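Local coordinates for protein cytosine deaminase (Klebsiella pneumoniae, PDB 4R7W) that probably catalyses the hydrolytic deamination of cytosine to uracil and ammonia, at an iron site in a TIM-barrel domain of the amidohydrolase family, at residues 49-54 / 111-116; 53-58 / 304-309. All coordinates share one frame; numbering follows the deposited sequence.

Contact 1 (49-54 / 111-116); sequences IPPFVE and VQHVRT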
# COMPACT_ATOMS: atom_id res chain seq x y z
N ILE B 49 3.59 12.91 18.35
CA ILE B 49 2.77 11.77 18.73
C ILE B 49 3.63 10.83 19.55
O ILE B 49 4.86 10.88 19.44
CB ILE B 49 2.30 10.96 17.49
CG1 ILE B 49 3.49 10.57 16.62
CG2 ILE B 49 1.28 11.74 16.68
CD1 ILE B 49 3.18 9.44 15.64
N PRO B 50 3.00 9.96 20.36
CA PRO B 50 3.78 8.92 21.04
C PRO B 50 4.36 7.97 19.99
O PRO B 50 3.94 8.04 18.84
CB PRO B 50 2.74 8.23 21.92
CG PRO B 50 1.44 8.48 21.25
CD PRO B 50 1.57 9.85 20.66
N PRO B 51 5.31 7.10 20.37
CA PRO B 51 5.94 6.28 19.34
C PRO B 51 4.97 5.36 18.61
O PRO B 51 3.95 4.96 19.18
CB PRO B 51 6.92 5.40 20.12
CG PRO B 51 7.12 6.07 21.41
CD PRO B 51 5.83 6.78 21.72
N PHE B 52 5.29 5.03 17.36
CA PHE B 52 4.60 3.94 16.67
C PHE B 52 4.83 2.63 17.42
O PHE B 52 5.85 2.45 18.09
CB PHE B 52 5.09 3.81 15.22
CG PHE B 52 4.59 4.91 14.31
CD1 PHE B 52 5.47 5.61 13.51
CD2 PHE B 52 3.24 5.24 14.27
CE1 PHE B 52 5.01 6.64 12.68
CE2 PHE B 52 2.78 6.26 13.43
CZ PHE B 52 3.67 6.96 12.64
N VAL B 53 3.85 1.73 17.30
CA VAL B 53 3.86 0.43 17.94
C VAL B 53 3.76 -0.65 16.87
O VAL B 53 2.97 -0.54 15.94
CB VAL B 53 2.67 0.28 18.91
CG1 VAL B 53 2.70 -1.07 19.62
CG2 VAL B 53 2.64 1.43 19.91
N GLU B 54 4.58 -1.68 16.99
CA GLU B 54 4.45 -2.85 16.13
C GLU B 54 3.95 -3.94 17.05
O GLU B 54 4.74 -4.52 17.77
CB GLU B 54 5.80 -3.22 15.52
CG GLU B 54 5.76 -4.50 14.69
CD GLU B 54 4.53 -4.58 13.82
OE1 GLU B 54 4.56 -4.04 12.71
OE2 GLU B 54 3.52 -5.16 14.26
N VAL B 111 9.19 3.14 15.56
CA VAL B 111 8.58 2.16 16.44
C VAL B 111 9.44 2.03 17.70
O VAL B 111 10.64 1.80 17.60
CB VAL B 111 8.47 0.78 15.77
CG1 VAL B 111 8.03 -0.28 16.79
CG2 VAL B 111 7.52 0.83 14.58
N GLN B 112 8.82 2.18 18.87
CA GLN B 112 9.55 2.04 20.14
C GLN B 112 8.94 0.95 21.01
O GLN B 112 9.43 0.66 22.10
CB GLN B 112 9.59 3.37 20.91
CG GLN B 112 10.55 4.43 20.36
CD GLN B 112 10.71 5.64 21.30
OE1 GLN B 112 10.63 5.51 22.52
NE2 GLN B 112 10.94 6.81 20.72
N HIS B 113 7.86 0.34 20.53
CA HIS B 113 7.22 -0.76 21.24
C HIS B 113 6.93 -1.87 20.26
O HIS B 113 6.29 -1.64 19.23
CB HIS B 113 5.92 -0.30 21.89
CG HIS B 113 6.12 0.70 22.99
ND1 HIS B 113 6.49 0.33 24.26
CD2 HIS B 113 6.00 2.05 23.00
CE1 HIS B 113 6.59 1.41 25.02
NE2 HIS B 113 6.30 2.46 24.28
N VAL B 114 7.40 -3.08 20.58
CA VAL B 114 7.29 -4.22 19.68
C VAL B 114 6.86 -5.47 20.45
O VAL B 114 7.41 -5.76 21.50
CB VAL B 114 8.65 -4.56 19.04
CG1 VAL B 114 8.51 -5.72 18.05
CG2 VAL B 114 9.26 -3.33 18.37
N ARG B 115 5.90 -6.21 19.91
CA ARG B 115 5.56 -7.52 20.46
C ARG B 115 5.90 -8.57 19.41
O ARG B 115 5.29 -8.60 18.35
CB ARG B 115 4.07 -7.61 20.81
CG ARG B 115 3.60 -9.04 21.07
CD ARG B 115 2.13 -9.10 21.42
NE ARG B 115 1.85 -8.57 22.75
CZ ARG B 115 0.63 -8.43 23.27
NH1 ARG B 115 -0.44 -8.77 22.57
NH2 ARG B 115 0.47 -7.95 24.50
N THR B 116 6.90 -9.40 19.71
CA THR B 116 7.32 -10.43 18.77
C THR B 116 6.82 -11.80 19.19
O THR B 116 6.78 -12.13 20.37
CB THR B 116 8.85 -10.51 18.57
OG1 THR B 116 9.14 -11.42 17.51
CG2 THR B 116 9.55 -11.01 19.83
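P51 packs against Q112. Its CB lies 3.4 Å from Q112 CB, its CG reaches on to Q112 CD, and the ring crosses the glutamine chain at a slant. The Q112 amide itself turns to another strand: its NE2 bonds to I394 O and S393 OG. F52 begins the pairing. Its O accepts from Q112 N at 3.1 Å and also faces V111 CA at 3.2 Å. F52 CB touches V111 CG2, while the ring turns away from the pair toward L373, L375 and helix 322-332. These two strands, 47-57 and 111-119, are neighbours in the parallel sheet of the amidohydrolase TIM barrel. Their short segments run 14° apart. V53 points to the same face as H113, and its CG1 is 4.0 Å from H113 CB. V53 CA makes a CA-H...O contact with H113 O. E54 is held at both backbone ends. Its N donates to H113 O at 2.8 Å, close to straight at 166°, and its O accepts from R115 N at 3.0 Å. The CB of E54 rests on V111 CG1. With CG anti to the backbone N (chi1 175°) and a bend at the next bond, its carboxylate leaves this pair and meets Q307. R115 likewise sends its guanidinium elsewhere, to a salt bridge with D207.

Contact 2 (53-58 / 304-309); sequences VEPHIH and CFAQDS. With FE2 (Fe (II) ion), chain L; O7U ((2R)-2-amino-2,5-dihydro-1,5,2-diazaphosphinin-6(1H)-one 2-oxide), chain M.
H56, H58 and D308 meet at one iron(II) ion. H56 NE2 and H58 NE2 each bind it at 2.3 Å, and D308 OD2 binds at 2.4 Å. Oxygen O4 of the bound diazaphosphinine is also a ligand, at 2.2 Å, and H209 supplies a further one. The D308 carboxylate lies beside both rings. It is nearly coplanar with H58, at 18°, with OD2 at that ring's edge, but is turned 68° from the H56 ring. D308 OD1 comes within 2.9 Å of diazaphosphinine O4. The diazaphosphinine ring carbons C5 and C6 sit over one face of H58. CG of H58 is anti to the carbonyl carbon (chi1 -69°), and this swings the ring to the metal.

Behind the metal the backbones meet: H58 N donates to D308 O, and D308 N makes a weak bond to H56 O. H56 ND1 is hydrogen-bonded to S240 OG, which, with the metal on NE2, holds the ring's rotation. Further out, the E54 carboxylate joins the two segments. OE1 takes two bonds from Q307: NE2 on its anti lone pair at 2.8 Å, and the backbone N from the syn side, tilted out of the carboxylate plane, at 3.0 Å. OE2 uses its anti lone pair for H56 N, consistent with a second-shell role in positioning H56. Beyond it, P55 packs on A306 CB and C304 SG, and a water links V53 O to F305 O. The HxH pair at the end of the first barrel strand, with H209 and an aspartate after the last strand, is the arrangement of a mononuclear amidohydrolase metal site.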
# COMPACT_ATOMS: atom_id res chain seq x y z
N VAL B 53 3.85 1.73 17.30
CA VAL B 53 3.86 0.43 17.94
C VAL B 53 3.76 -0.65 16.87
O VAL B 53 2.97 -0.54 15.94
CB VAL B 53 2.67 0.28 18.91
CG1 VAL B 53 2.70 -1.07 19.62
CG2 VAL B 53 2.64 1.43 19.91
N GLU B 54 4.58 -1.68 16.99
CA GLU B 54 4.45 -2.85 16.13
C GLU B 54 3.95 -3.94 17.05
O GLU B 54 4.74 -4.52 17.77
CB GLU B 54 5.80 -3.22 15.52
CG GLU B 54 5.76 -4.50 14.69
CD GLU B 54 4.53 -4.58 13.82
OE1 GLU B 54 4.56 -4.04 12.71
OE2 GLU B 54 3.52 -5.16 14.26
N PRO B 55 2.63 -4.18 17.07
CA PRO B 55 2.09 -5.09 18.08
C PRO B 55 2.10 -6.54 17.63
O PRO B 55 1.60 -7.39 18.35
CB PRO B 55 0.65 -4.63 18.21
CG PRO B 55 0.31 -4.22 16.79
CD PRO B 55 1.57 -3.58 16.25
N HIS B 56 2.66 -6.83 16.46
CA HIS B 56 2.67 -8.21 15.98
C HIS B 56 3.72 -8.42 14.91
O HIS B 56 3.51 -8.08 13.74
CB HIS B 56 1.28 -8.59 15.43
CG HIS B 56 1.15 -10.05 15.09
ND1 HIS B 56 0.14 -10.84 15.59
CD2 HIS B 56 1.90 -10.85 14.30
CE1 HIS B 56 0.26 -12.06 15.11
NE2 HIS B 56 1.32 -12.10 14.33
N ILE B 57 4.85 -9.01 15.29
CA ILE B 57 5.90 -9.34 14.32
C ILE B 57 6.62 -10.66 14.66
O ILE B 57 6.60 -11.12 15.80
CB ILE B 57 6.91 -8.20 14.19
CG1 ILE B 57 7.73 -8.34 12.90
CG2 ILE B 57 7.80 -8.12 15.44
CD1 ILE B 57 8.55 -7.12 12.56
N HIS B 58 7.24 -11.29 13.66
CA HIS B 58 8.01 -12.51 13.89
C HIS B 58 9.50 -12.25 13.77
O HIS B 58 10.09 -12.46 12.71
CB HIS B 58 7.59 -13.60 12.92
CG HIS B 58 6.21 -14.13 13.17
ND1 HIS B 58 5.98 -15.33 13.81
CD2 HIS B 58 4.99 -13.61 12.88
CE1 HIS B 58 4.67 -15.52 13.91
NE2 HIS B 58 4.06 -14.49 13.37
N CYS B 304 -6.29 -3.01 15.94
CA CYS B 304 -5.13 -2.28 15.42
C CYS B 304 -4.39 -3.03 14.31
O CYS B 304 -4.68 -4.20 14.04
CB CYS B 304 -4.16 -1.92 16.56
SG CYS B 304 -3.51 -3.36 17.39
N PHE B 305 -3.43 -2.36 13.68
CA PHE B 305 -2.74 -2.91 12.52
C PHE B 305 -1.30 -3.32 12.84
O PHE B 305 -0.68 -2.79 13.77
CB PHE B 305 -2.75 -1.90 11.36
CG PHE B 305 -4.11 -1.72 10.69
CD1 PHE B 305 -4.88 -2.81 10.32
CD2 PHE B 305 -4.57 -0.44 10.39
CE1 PHE B 305 -6.11 -2.64 9.67
CE2 PHE B 305 -5.80 -0.25 9.75
CZ PHE B 305 -6.58 -1.35 9.39
N ALA B 306 -0.77 -4.27 12.08
CA ALA B 306 0.59 -4.77 12.29
C ALA B 306 1.21 -5.31 11.02
O ALA B 306 0.50 -5.83 10.15
CB ALA B 306 0.59 -5.85 13.37
N GLN B 307 2.53 -5.25 10.94
CA GLN B 307 3.30 -5.74 9.78
C GLN B 307 3.37 -7.27 9.68
O GLN B 307 3.44 -7.83 8.57
CB GLN B 307 4.73 -5.17 9.81
CG GLN B 307 4.79 -3.65 9.72
CD GLN B 307 6.19 -3.09 9.93
OE1 GLN B 307 7.01 -3.07 9.01
NE2 GLN B 307 6.47 -2.62 11.15
N ASP B 308 3.42 -7.93 10.83
CA ASP B 308 3.51 -9.39 10.93
C ASP B 308 4.87 -9.95 10.52
O ASP B 308 5.55 -10.59 11.32
CB ASP B 308 2.41 -10.04 10.09
CG ASP B 308 1.99 -11.37 10.63
OD1 ASP B 308 0.83 -11.73 10.39
OD2 ASP B 308 2.80 -12.05 11.29
N SER B 309 5.26 -9.74 9.26
CA SER B 309 6.49 -10.33 8.73
C SER B 309 7.38 -9.31 8.05
O SER B 309 6.90 -8.36 7.44
CB SER B 309 6.17 -11.40 7.69
OG SER B 309 5.47 -12.50 8.23
FE FE2 L . 1.94 -13.72 12.82
N1 O7U M . 3.18 -18.06 11.22
C2 O7U M . 1.78 -18.08 11.23
O2 O7U M . 1.07 -19.00 11.66
N3 O7U M . 1.11 -16.98 10.74
N4 O7U M . 1.22 -15.26 8.65
O4 O7U M . 1.14 -14.60 10.99
P4 O7U M . 1.75 -15.61 10.15
C5 O7U M . 3.52 -15.81 10.22
C6 O7U M . 3.93 -16.92 10.71
O HOH W 1 0.38 -0.45 15.44

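How the contacts relate
After the small sheet formed by 2-6, 15-20, 23-29 and 40-42, the chain enters strand 47-57, where both contacts begin. Contact 1 closes the shorter loop, which returns through helices 76-87 and 92-108 to strand 111-119. Contact 2 closes a much longer one, of 245 residues, back to 304-309. The loops cross: contact 2 starts inside the first segment of contact 1, at the shared V53 and E54, and ends far beyond 116. Strand 111-119 pairs along strand 47-57, while 304-309 meets its C-terminal end through a single bridge at I57 and D308, joining the first and last barrel strands. The contacts also touch directly: R115 O with I57 N and T116 OG1 with I57 O.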